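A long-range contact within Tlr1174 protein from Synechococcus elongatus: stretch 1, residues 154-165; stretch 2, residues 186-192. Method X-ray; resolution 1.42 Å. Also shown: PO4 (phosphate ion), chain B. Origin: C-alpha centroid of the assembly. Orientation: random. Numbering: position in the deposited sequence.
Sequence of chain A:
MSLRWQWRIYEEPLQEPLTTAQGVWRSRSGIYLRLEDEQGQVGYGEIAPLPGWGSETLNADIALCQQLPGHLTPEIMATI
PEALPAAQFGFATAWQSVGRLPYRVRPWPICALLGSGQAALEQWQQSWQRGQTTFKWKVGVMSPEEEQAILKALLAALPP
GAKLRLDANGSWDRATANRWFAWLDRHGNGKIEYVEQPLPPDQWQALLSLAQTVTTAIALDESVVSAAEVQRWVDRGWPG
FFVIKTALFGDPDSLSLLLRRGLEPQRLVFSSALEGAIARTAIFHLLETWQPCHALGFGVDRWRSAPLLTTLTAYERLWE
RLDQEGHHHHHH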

ATOM      1  N   LEU A 154      -8.868   9.059 -23.058  1.00 16.55           N
ATOM      2  CA  LEU A 154      -8.649   7.781 -22.358  1.00 16.60           C
ATOM      3  C   LEU A 154      -9.965   7.134 -22.030  1.00 18.05           C
ATOM      4  O   LEU A 154     -10.141   5.910 -22.222  1.00 17.69           O
ATOM      5  CB  LEU A 154      -7.798   8.059 -21.116  1.00 16.38           C
ATOM      6  CG  LEU A 154      -7.509   6.846 -20.223  1.00 16.17           C
ATOM      7  CD1 LEU A 154      -6.718   5.739 -20.977  1.00 17.31           C
ATOM      8  CD2 LEU A 154      -6.766   7.300 -18.968  1.00 16.90           C
ATOM      9  N   LEU A 155     -10.928   7.928 -21.550  1.00 16.28           N
ATOM     10  CA  LEU A 155     -12.218   7.353 -21.214  1.00 18.94           C
ATOM     11  C   LEU A 155     -12.955   6.843 -22.437  1.00 19.21           C
ATOM     12  O   LEU A 155     -13.643   5.826 -22.358  1.00 21.42           O
ATOM     13  CB  LEU A 155     -13.089   8.354 -20.481  1.00 19.39           C
ATOM     14  CG  LEU A 155     -12.656   8.759 -19.084  1.00 18.89           C
ATOM     15  CD1 LEU A 155     -13.512   9.906 -18.610  1.00 22.03           C
ATOM     16  CD2 LEU A 155     -12.778   7.543 -18.155  1.00 22.36           C
ATOM     17  N   ALA A 156     -12.807   7.553 -23.556  1.00 19.78           N
ATOM     18  CA  ALA A 156     -13.383   7.080 -24.821  1.00 20.74           C
ATOM     19  C   ALA A 156     -12.764   5.792 -25.343  1.00 20.42           C
ATOM     20  O   ALA A 156     -13.461   4.959 -25.944  1.00 22.64           O
ATOM     21  CB  ALA A 156     -13.282   8.177 -25.855  1.00 20.85           C
ATOM     22  N   ALA A 157     -11.459   5.624 -25.129  1.00 19.84           N
ATOM     23  CA  ALA A 157     -10.712   4.465 -25.618  1.00 19.52           C
ATOM     24  C   ALA A 157     -10.823   3.196 -24.750  1.00 18.40           C
ATOM     25  O   ALA A 157     -10.775   2.095 -25.269  1.00 19.30           O
ATOM     26  CB  ALA A 157      -9.273   4.841 -25.765  1.00 19.26           C
ATOM     27  N   LEU A 158     -10.940   3.354 -23.431  1.00 17.45           N
ATOM     28  CA  LEU A 158     -10.954   2.171 -22.550  1.00 16.56           C
ATOM     29  C   LEU A 158     -12.146   1.288 -22.861  1.00 15.99           C
ATOM     30  O   LEU A 158     -13.238   1.777 -23.136  1.00 17.63           O
ATOM     31  CB  LEU A 158     -10.984   2.593 -21.075  1.00 15.44           C
ATOM     32  CG  LEU A 158      -9.668   3.142 -20.516  1.00 15.69           C
ATOM     33  CD1 LEU A 158      -9.931   3.773 -19.149  1.00 17.12           C
ATOM     34  CD2 LEU A 158      -8.686   2.008 -20.349  1.00 17.05           C
ATOM     35  N   PRO A 159     -11.957  -0.040 -22.835  1.00 15.06           N
ATOM     36  CA  PRO A 159     -13.100  -0.907 -23.194  1.00 15.31           C
ATOM     37  C   PRO A 159     -14.194  -0.927 -22.146  1.00 15.17           C
ATOM     38  O   PRO A 159     -13.961  -0.568 -20.978  1.00 15.96           O
ATOM     39  CB  PRO A 159     -12.467  -2.312 -23.276  1.00 14.70           C
ATOM     40  CG  PRO A 159     -10.983  -2.069 -23.419  1.00 16.12           C
ATOM     41  CD  PRO A 159     -10.736  -0.827 -22.573  1.00 15.83           C
ATOM     42  N   PRO A 160     -15.390  -1.403 -22.515  1.00 15.70           N
ATOM     43  CA  PRO A 160     -16.446  -1.616 -21.532  1.00 15.77           C
ATOM     44  C   PRO A 160     -15.969  -2.456 -20.368  1.00 14.73           C
ATOM     45  O   PRO A 160     -15.292  -3.513 -20.567  1.00 15.22           O
ATOM     46  CB  PRO A 160     -17.517  -2.395 -22.315  1.00 15.71           C
ATOM     47  CG  PRO A 160     -17.266  -2.017 -23.746  1.00 16.31           C
ATOM     48  CD  PRO A 160     -15.798  -1.773 -23.898  1.00 16.36           C
ATOM     49  N   GLY A 161     -16.299  -1.983 -19.170  1.00 14.19           N
ATOM     50  CA  GLY A 161     -15.909  -2.705 -17.956  1.00 14.68           C
ATOM     51  C   GLY A 161     -14.647  -2.166 -17.304  1.00 15.95           C
ATOM     52  O   GLY A 161     -14.302  -2.596 -16.199  1.00 17.25           O
ATOM     53  N   ALA A 162     -13.908  -1.282 -17.992  1.00 14.30           N
ATOM     54  CA  ALA A 162     -12.722  -0.657 -17.396  1.00 14.61           C
ATOM     55  C   ALA A 162     -13.086   0.207 -16.167  1.00 15.52           C
ATOM     56  O   ALA A 162     -14.143   0.841 -16.114  1.00 16.64           O
ATOM     57  CB  ALA A 162     -11.946   0.187 -18.456  1.00 15.03           C
ATOM     58  N   LYS A 163     -12.151   0.287 -15.231  1.00 15.57           N
ATOM     59  CA  LYS A 163     -12.276   1.215 -14.091  1.00 15.61           C
ATOM     60  C   LYS A 163     -10.995   2.017 -13.997  1.00 15.38           C
ATOM     61  O   LYS A 163      -9.931   1.507 -14.283  1.00 14.27           O
ATOM     62  CB  LYS A 163     -12.488   0.447 -12.784  1.00 16.99           C
ATOM     63  CG  LYS A 163     -13.880  -0.231 -12.668  1.00 20.37           C
ATOM     64  CD  LYS A 163     -14.985   0.845 -12.463  1.00 29.75           C
ATOM     65  CE  LYS A 163     -16.375   0.206 -12.319  1.00 32.55           C
ATOM     66  NZ  LYS A 163     -16.605  -0.405 -10.970  1.00 36.40           N
ATOM     67  N   LEU A 164     -11.089   3.305 -13.635  1.00 13.66           N
ATOM     68  CA  LEU A 164      -9.928   4.181 -13.637  1.00 13.90           C
ATOM     69  C   LEU A 164      -9.854   4.998 -12.343  1.00 14.60           C
ATOM     70  O   LEU A 164     -10.860   5.581 -11.920  1.00 14.85           O
ATOM     71  CB  LEU A 164     -10.069   5.119 -14.858  1.00 14.82           C
ATOM     72  CG  LEU A 164      -8.956   6.132 -14.964  1.00 15.06           C
ATOM     73  CD1 LEU A 164      -7.560   5.472 -15.147  1.00 15.47           C
ATOM     74  CD2 LEU A 164      -9.338   7.081 -16.126  1.00 17.89           C
ATOM     75  N   ARG A 165      -8.689   4.959 -11.705  1.00 12.57           N
ATOM     76  CA  ARG A 165      -8.360   5.766 -10.523  1.00 13.34           C
ATOM     77  C   ARG A 165      -7.458   6.900 -10.965  1.00 13.84           C
ATOM     78  O   ARG A 165      -6.581   6.679 -11.826  1.00 14.65           O
ATOM     79  CB  ARG A 165      -7.624   4.869  -9.494  1.00 13.37           C
ATOM     80  CG  ARG A 165      -8.424   3.657  -9.015  1.00 14.14           C
ATOM     81  CD  ARG A 165      -7.523   2.621  -8.410  1.00 14.21           C
ATOM     82  NE  ARG A 165      -8.357   1.483  -8.017  1.00 13.43           N
ATOM     83  CZ  ARG A 165      -7.892   0.397  -7.372  1.00 12.69           C
ATOM     84  NH1 ARG A 165      -6.599   0.290  -7.047  1.00 13.92           N
ATOM     85  NH2 ARG A 165      -8.750  -0.587  -7.066  1.00 14.85           N
ATOM     86  N   ARG A 186     -19.116  17.284 -14.658  1.00 32.38           N
ATOM     87  CA  ARG A 186     -19.643  17.497 -16.008  1.00 34.24           C
ATOM     88  C   ARG A 186     -19.269  16.407 -17.022  1.00 34.93           C
ATOM     89  O   ARG A 186     -20.068  16.092 -17.917  1.00 36.30           O
ATOM     90  CB  ARG A 186     -19.164  18.843 -16.566  1.00 34.59           C
ATOM     91  CG  ARG A 186     -19.476  20.056 -15.697  1.00 37.40           C
ATOM     92  CD  ARG A 186     -19.208  21.365 -16.438  1.00 40.30           C
ATOM     93  NE  ARG A 186     -17.792  21.556 -16.760  1.00 41.64           N
ATOM     94  CZ  ARG A 186     -16.932  22.225 -16.000  1.00 41.13           C
ATOM     95  NH1 ARG A 186     -17.336  22.774 -14.860  1.00 40.12           N
ATOM     96  NH2 ARG A 186     -15.668  22.337 -16.373  1.00 40.33           N
ATOM     97  N   HIS A 187     -18.057  15.862 -16.910  1.00 34.53           N
ATOM     98  CA  HIS A 187     -17.428  15.085 -17.991  1.00 34.60           C
ATOM     99  C   HIS A 187     -16.981  13.686 -17.579  1.00 35.11           C
ATOM    100  O   HIS A 187     -16.504  12.884 -18.405  1.00 36.42           O
ATOM    101  CB  HIS A 187     -16.216  15.844 -18.527  1.00 33.87           C
ATOM    102  CG  HIS A 187     -16.552  17.190 -19.083  1.00 35.16           C
ATOM    103  ND1 HIS A 187     -17.316  17.349 -20.219  1.00 37.53           N
ATOM    104  CD2 HIS A 187     -16.237  18.436 -18.662  1.00 35.92           C
ATOM    105  CE1 HIS A 187     -17.467  18.638 -20.468  1.00 38.03           C
ATOM    106  NE2 HIS A 187     -16.819  19.320 -19.541  1.00 37.13           N
ATOM    107  N   GLY A 188     -17.084  13.421 -16.289  1.00 35.29           N
ATOM    108  CA  GLY A 188     -16.782  12.125 -15.756  1.00 35.29           C
ATOM    109  C   GLY A 188     -17.799  11.083 -16.168  1.00 35.72           C
ATOM    110  O   GLY A 188     -18.773  11.343 -16.872  1.00 36.75           O
ATOM    111  N   ASN A 189     -17.594   9.897 -15.645  1.00 35.13           N
ATOM    112  CA  ASN A 189     -17.956   8.729 -16.355  1.00 34.58           C
ATOM    113  C   ASN A 189     -18.011   7.608 -15.330  1.00 33.28           C
ATOM    114  O   ASN A 189     -17.256   7.624 -14.367  1.00 32.24           O
ATOM    115  CB  ASN A 189     -16.803   8.517 -17.338  1.00 35.08           C
ATOM    116  CG  ASN A 189     -17.034   7.382 -18.274  1.00 35.75           C
ATOM    117  OD1 ASN A 189     -17.150   6.243 -17.849  1.00 38.90           O
ATOM    118  ND2 ASN A 189     -17.073   7.680 -19.578  1.00 36.04           N
ATOM    119  N   GLY A 190     -18.878   6.627 -15.561  1.00 31.82           N
ATOM    120  CA  GLY A 190     -18.969   5.459 -14.683  1.00 30.87           C
ATOM    121  C   GLY A 190     -17.662   4.709 -14.557  1.00 30.06           C
ATOM    122  O   GLY A 190     -17.502   3.897 -13.638  1.00 30.08           O
ATOM    123  N   LYS A 191     -16.724   4.988 -15.464  1.00 28.55           N
ATOM    124  CA  LYS A 191     -15.382   4.390 -15.404  1.00 27.03           C
ATOM    125  C   LYS A 191     -14.492   5.021 -14.317  1.00 25.86           C
ATOM    126  O   LYS A 191     -13.579   4.355 -13.851  1.00 26.09           O
ATOM    127  CB  LYS A 191     -14.666   4.423 -16.774  1.00 27.42           C
ATOM    128  CG  LYS A 191     -15.359   3.619 -17.901  1.00 28.89           C
ATOM    129  CD  LYS A 191     -14.606   3.738 -19.243  1.00 28.64           C
ATOM    130  CE  LYS A 191     -15.301   2.875 -20.347  1.00 31.81           C
ATOM    131  NZ  LYS A 191     -15.116   3.427 -21.743  1.00 34.79           N
ATOM    132  N   ILE A 192     -14.763   6.257 -13.899  1.00 24.17           N
ATOM    133  CA  ILE A 192     -13.968   6.896 -12.768  1.00 24.21           C
ATOM    134  C   ILE A 192     -14.283   6.365 -11.352  1.00 23.72           C
ATOM    135  O   ILE A 192     -15.345   6.617 -10.796  1.00 25.55           O
ATOM    136  CB  ILE A 192     -14.052   8.449 -12.784  1.00 24.99           C
ATOM    137  CG1 ILE A 192     -13.561   9.012 -14.133  1.00 26.93           C
ATOM    138  CG2 ILE A 192     -13.231   9.047 -11.685  1.00 26.60           C
ATOM    139  CD1 ILE A 192     -12.042   9.021 -14.324  1.00 23.25           C
TER
HETATM  140  P   PO4 B 601     -12.064  -2.146  -8.565  1.00 26.40           P
HETATM  141  O1  PO4 B 601     -11.143  -3.269  -8.928  1.00 27.63           O
HETATM  142  O2  PO4 B 601     -11.299  -1.279  -7.627  1.00 25.75           O
HETATM  143  O3  PO4 B 601     -12.378  -1.368  -9.844  1.00 27.11           O
HETATM  144  O4  PO4 B 601     -13.418  -2.396  -7.929  1.00 25.55           O

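Lys191 is the centre of this contact: more of its surface is covered by the other stretch than is the case for any other residue here. Its CA-to-CB bond points sideways, yet the end of the side chain comes nearer to stretch 1, because chi1 lies in the m well and chi2 to chi4 are all t. The extended chain runs past the turn that follows the helix, and its ammonium group reaches the carbonyls where that helix gives out. Lys191 NZ donates one hydrogen bond to Leu155 O and another to Leu158 O, each 2.9 Å long. Leu155 lies in the last turn of the helix, and Leu158 is the first residue to leave helical geometry, so carbonyls here can turn to partners other than the amides of a continuing helix. Lysine suits the place on two counts. Its ammonium group can donate to more than one acceptor, and its long methylene chain can lie against nonpolar atoms on the way: Lys191 CD is 4.2 Å from Leu158 CB. Lys191 CG also passes Ala162 O at 3.5 Å, a van der Waals approach to a carbonyl.

The backbone of Lys191 does a second job. Leu164 N donates to Lys191 O at 2.7 Å, a short bond with an N-H...O angle of 148°. The same carbonyl also receives a CA-H...O contact from Lys163 CA at 3.4 Å. One residue on, Ile192 CA makes a similar contact with Leu164 O at 3.5 Å. Leu164 and Ile192 form a parallel bridge, their CA atoms 4.9 Å apart, and their side chains lie on the same face of the sheet. There Leu164 CD2 meets Ile192 CD1 at 3.8 Å, a contact between branched apolar chains that shield each other from solvent on this face.

Leu155, second in covered surface, links this apolar patch to the helix. Its CA-to-CB bond points toward stretch 2, and Leu155, in the m,t rotamer, packs against three residues: Leu155 CD2 lies 4.2 Å from Ile192 CD1 and 3.9 Å from Lys191 CB, and Leu155 CD1 is 3.8 Å from Asn189 CB. Leucine is apt here because its forked end fills a buried space between several partners. The residue thus contributes twice, with its side chain to the packing and with its carbonyl to the lysine.

The approach of stretch 2 is shaped by a type I turn from Asn189 to Ile192, in which Ile192 N donates to Asn189 O at 2.9 Å. Asn189 adds a side-chain bond: Lys191 N donates to Asn189 OD1 at 2.7 Å, with an angle of 160°. An asparagine amide oxygen is well placed to accept a backbone NH two residues on, and here it satisfies the amide of the very residue that anchors the contact. On the other stretch, a type II turn from Pro159 to Ala162 leads the chain from the helix into the strand, closed by Ala162 N donating to Pro159 O at 3.1 Å.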